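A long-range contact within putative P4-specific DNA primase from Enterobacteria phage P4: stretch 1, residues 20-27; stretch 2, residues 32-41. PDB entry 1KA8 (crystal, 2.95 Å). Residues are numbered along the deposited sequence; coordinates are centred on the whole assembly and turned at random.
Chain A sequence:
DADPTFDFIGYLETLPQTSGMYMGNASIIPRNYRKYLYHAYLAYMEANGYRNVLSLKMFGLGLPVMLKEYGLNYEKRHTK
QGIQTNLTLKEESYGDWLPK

Stretch 1 (20-27) GMYMGNAS
Stretch 2 (32-41) NYRKYLYHAY

The contact is built on a single backbone bridge between Y22 and Y36, whose CA atoms lie 4.7 Å apart, placed just where the second stretch turns into a helix. The two backbones run in the same direction through this parallel bridge, with M21 CA 5.4 Å from K35 CA and M23 CA 5.0 Å from L37 CA. Stretch 1 is irregular but extended at M21 and Y22 (phi/psi -58/158 and -100/142). In stretch 2, residues 33-35 have helical angles without the regular bonds, Y36 opens to -106/124, and the helix runs from L37 through Y41 and beyond.

Two hydrogen bonds flank Y36, and both belong to Y22. Its N donates to K35 O at 2.8 Å, nearly straight at 170°; its O accepts from L37 N at 2.6 Å and 159°. The second bond carries the rule: L37 N stands in the first turn of a helix, where no preceding turn supplies a carbonyl, and the other stretch supplies one. Y22 O is heavily used, for Y36 CA approaches it at 3.1 Å in a CA-H...O contact, and G24 N gives it a weak bond at 2.8 Å.

Several other amides of stretch 2 are satisfied within the stretch. N32 OD1 accepts K35 N at 3.0 Å and, weakly, R34 N at 3.3 Å, while N32 O takes Y36 N at 3.0 Å. From the N-cap position, Y36 O receives A40 N at 2.8 Å, and L37 O receives Y41 N at 2.8 Å. The side-chain groups Y38 OH and H39 NE2 find partners outside the two stretches.

Around this polar core the side chains pack. M21 (chi1 m, chi2 t, chi3 105°) points toward stretch 2 and is buried: its SD lies 3.9 Å from L37 CD1, and its CE reaches A40 CB at 3.7 Å and R34 O at 3.5 Å. M23 (t, p, p) starts away, but its end returns, CE coming to 4.1 Å from L37 CD2; L37 itself is t, p. K35, t at chi1 to chi3 and p at chi4, also starts away, yet brings NZ to 4.4 Å from the centroid of the Y22 ring (CG to CZ), an off-centre cation-pi contact 34° from the ring normal.

G24, at -52/-148, needs its lack of a side chain: an ideal CB would sit 2.5 Å from Y36 CB, a clash. Instead G24 CA lies 3.3 Å from Y36 CD2, and Y22 CB lies 3.7 Å from that same atom, with Y36 at chi1 m. Beyond it, Y38 (chi1 t) places CD2 4.0 Å from A26 N, closing the contact.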

# COMPACT_ATOMS: atom_id res chain seq x y z
N GLY A 20 -5.19 10.25 -18.34
CA GLY A 20 -4.40 9.07 -18.64
C GLY A 20 -5.21 7.78 -18.66
O GLY A 20 -6.36 7.76 -19.13
N MET A 21 -4.61 6.70 -18.15
CA MET A 21 -5.24 5.39 -18.10
C MET A 21 -6.56 5.34 -17.33
O MET A 21 -6.85 6.18 -16.49
CB MET A 21 -4.29 4.37 -17.47
CG MET A 21 -3.17 3.97 -18.37
SD MET A 21 -1.85 3.17 -17.51
CE MET A 21 -2.22 1.50 -18.06
N TYR A 22 -7.34 4.32 -17.65
CA TYR A 22 -8.60 4.11 -16.97
C TYR A 22 -8.41 2.99 -15.90
O TYR A 22 -7.67 2.00 -16.11
CB TYR A 22 -9.68 3.68 -17.98
CG TYR A 22 -10.44 4.81 -18.66
CD1 TYR A 22 -10.00 5.36 -19.87
CD2 TYR A 22 -11.65 5.27 -18.12
CE1 TYR A 22 -10.77 6.34 -20.53
CE2 TYR A 22 -12.42 6.24 -18.77
CZ TYR A 22 -11.98 6.77 -19.98
OH TYR A 22 -12.78 7.72 -20.63
N MET A 23 -9.06 3.13 -14.76
CA MET A 23 -8.95 2.12 -13.73
C MET A 23 -9.89 1.00 -14.14
O MET A 23 -10.95 0.90 -13.55
CB MET A 23 -9.44 2.69 -12.38
CG MET A 23 -9.25 1.75 -11.19
SD MET A 23 -7.52 1.43 -11.06
CE MET A 23 -7.05 2.89 -10.29
N GLY A 24 -9.53 0.18 -15.12
CA GLY A 24 -10.46 -0.87 -15.54
C GLY A 24 -11.00 -1.75 -14.42
O GLY A 24 -11.21 -1.30 -13.29
N ASN A 25 -11.27 -3.01 -14.72
CA ASN A 25 -11.74 -3.91 -13.69
C ASN A 25 -11.67 -5.31 -14.26
O ASN A 25 -11.49 -5.49 -15.46
CB ASN A 25 -13.14 -3.54 -13.25
CG ASN A 25 -14.14 -3.78 -14.31
OD1 ASN A 25 -15.15 -3.09 -14.39
ND2 ASN A 25 -13.89 -4.77 -15.15
N ALA A 26 -11.79 -6.30 -13.40
CA ALA A 26 -11.67 -7.68 -13.82
C ALA A 26 -12.65 -8.15 -14.89
O ALA A 26 -12.34 -9.05 -15.68
CB ALA A 26 -11.77 -8.57 -12.61
N SER A 27 -13.82 -7.55 -14.93
CA SER A 27 -14.84 -7.96 -15.88
C SER A 27 -14.55 -7.66 -17.35
O SER A 27 -14.85 -8.47 -18.21
CB SER A 27 -16.20 -7.38 -15.48
OG SER A 27 -16.60 -7.89 -14.22
N ASN A 32 -6.91 -5.03 -21.96
CA ASN A 32 -6.29 -3.92 -22.67
C ASN A 32 -5.27 -3.36 -21.69
O ASN A 32 -5.56 -2.47 -20.88
CB ASN A 32 -7.34 -2.86 -23.01
CG ASN A 32 -6.80 -1.74 -23.90
OD1 ASN A 32 -5.59 -1.51 -23.98
ND2 ASN A 32 -7.70 -1.04 -24.55
N TYR A 33 -4.06 -3.89 -21.78
CA TYR A 33 -3.00 -3.49 -20.89
C TYR A 33 -2.59 -2.03 -21.00
O TYR A 33 -2.10 -1.44 -20.05
CB TYR A 33 -1.80 -4.41 -21.10
CG TYR A 33 -2.16 -5.86 -20.96
CD1 TYR A 33 -1.96 -6.76 -22.00
CD2 TYR A 33 -2.77 -6.33 -19.80
CE1 TYR A 33 -2.36 -8.09 -21.90
CE2 TYR A 33 -3.19 -7.65 -19.69
CZ TYR A 33 -2.98 -8.53 -20.75
OH TYR A 33 -3.42 -9.84 -20.64
N ARG A 34 -2.82 -1.42 -22.14
CA ARG A 34 -2.42 -0.04 -22.31
C ARG A 34 -3.49 0.94 -21.87
O ARG A 34 -3.20 2.04 -21.42
CB ARG A 34 -2.04 0.20 -23.77
CG ARG A 34 -1.18 1.40 -24.03
CD ARG A 34 0.31 1.15 -23.87
NE ARG A 34 1.04 2.24 -24.50
CZ ARG A 34 0.95 2.55 -25.80
NH1 ARG A 34 0.16 1.83 -26.60
NH2 ARG A 34 1.63 3.58 -26.30
N LYS A 35 -4.75 0.52 -21.96
CA LYS A 35 -5.86 1.38 -21.59
C LYS A 35 -6.30 1.28 -20.13
O LYS A 35 -6.60 2.30 -19.50
CB LYS A 35 -7.03 1.10 -22.54
CG LYS A 35 -8.31 1.90 -22.34
CD LYS A 35 -9.20 1.60 -23.53
CE LYS A 35 -10.69 1.71 -23.24
NZ LYS A 35 -11.15 3.06 -22.82
N TYR A 36 -6.33 0.07 -19.58
CA TYR A 36 -6.75 -0.07 -18.19
C TYR A 36 -5.63 -0.35 -17.21
O TYR A 36 -4.86 -1.31 -17.36
CB TYR A 36 -7.83 -1.13 -18.09
CG TYR A 36 -8.95 -0.84 -19.04
CD1 TYR A 36 -9.01 -1.47 -20.29
CD2 TYR A 36 -9.97 0.05 -18.69
CE1 TYR A 36 -10.07 -1.24 -21.16
CE2 TYR A 36 -11.04 0.29 -19.56
CZ TYR A 36 -11.08 -0.37 -20.78
OH TYR A 36 -12.14 -0.20 -21.62
N LEU A 37 -5.54 0.52 -16.22
CA LEU A 37 -4.51 0.44 -15.20
C LEU A 37 -4.53 -0.92 -14.51
O LEU A 37 -3.49 -1.57 -14.36
CB LEU A 37 -4.73 1.56 -14.20
CG LEU A 37 -3.59 1.84 -13.24
CD1 LEU A 37 -2.26 1.62 -13.91
CD2 LEU A 37 -3.73 3.25 -12.70
N TYR A 38 -5.72 -1.36 -14.12
CA TYR A 38 -5.82 -2.64 -13.46
C TYR A 38 -5.32 -3.78 -14.36
O TYR A 38 -4.67 -4.71 -13.86
CB TYR A 38 -7.27 -2.91 -13.01
CG TYR A 38 -7.38 -4.07 -12.05
CD1 TYR A 38 -6.72 -4.03 -10.82
CD2 TYR A 38 -8.04 -5.24 -12.40
CE1 TYR A 38 -6.71 -5.12 -9.97
CE2 TYR A 38 -8.04 -6.36 -11.56
CZ TYR A 38 -7.37 -6.29 -10.34
OH TYR A 38 -7.33 -7.38 -9.49
N HIS A 39 -5.62 -3.70 -15.67
CA HIS A 39 -5.18 -4.75 -16.59
C HIS A 39 -3.68 -4.70 -16.70
O HIS A 39 -3.02 -5.74 -16.78
CB HIS A 39 -5.78 -4.59 -17.97
CG HIS A 39 -7.25 -4.86 -18.03
ND1 HIS A 39 -8.06 -4.84 -16.91
CD2 HIS A 39 -8.07 -5.07 -19.08
CE1 HIS A 39 -9.31 -5.04 -17.27
NE2 HIS A 39 -9.35 -5.18 -18.59
N ALA A 40 -3.14 -3.49 -16.72
CA ALA A 40 -1.70 -3.32 -16.81
C ALA A 40 -1.12 -4.03 -15.59
O ALA A 40 -0.13 -4.77 -15.68
CB ALA A 40 -1.33 -1.84 -16.79
N TYR A 41 -1.75 -3.80 -14.44
CA TYR A 41 -1.32 -4.41 -13.19
C TYR A 41 -1.25 -5.95 -13.27
O TYR A 41 -0.23 -6.55 -12.93
CB TYR A 41 -2.25 -4.01 -12.07
CG TYR A 41 -1.94 -4.75 -10.81
CD1 TYR A 41 -0.64 -4.77 -10.32
CD2 TYR A 41 -2.93 -5.43 -10.12
CE1 TYR A 41 -0.34 -5.45 -9.16
CE2 TYR A 41 -2.64 -6.12 -8.95
CZ TYR A 41 -1.34 -6.12 -8.47
OH TYR A 41 -1.04 -6.79 -7.30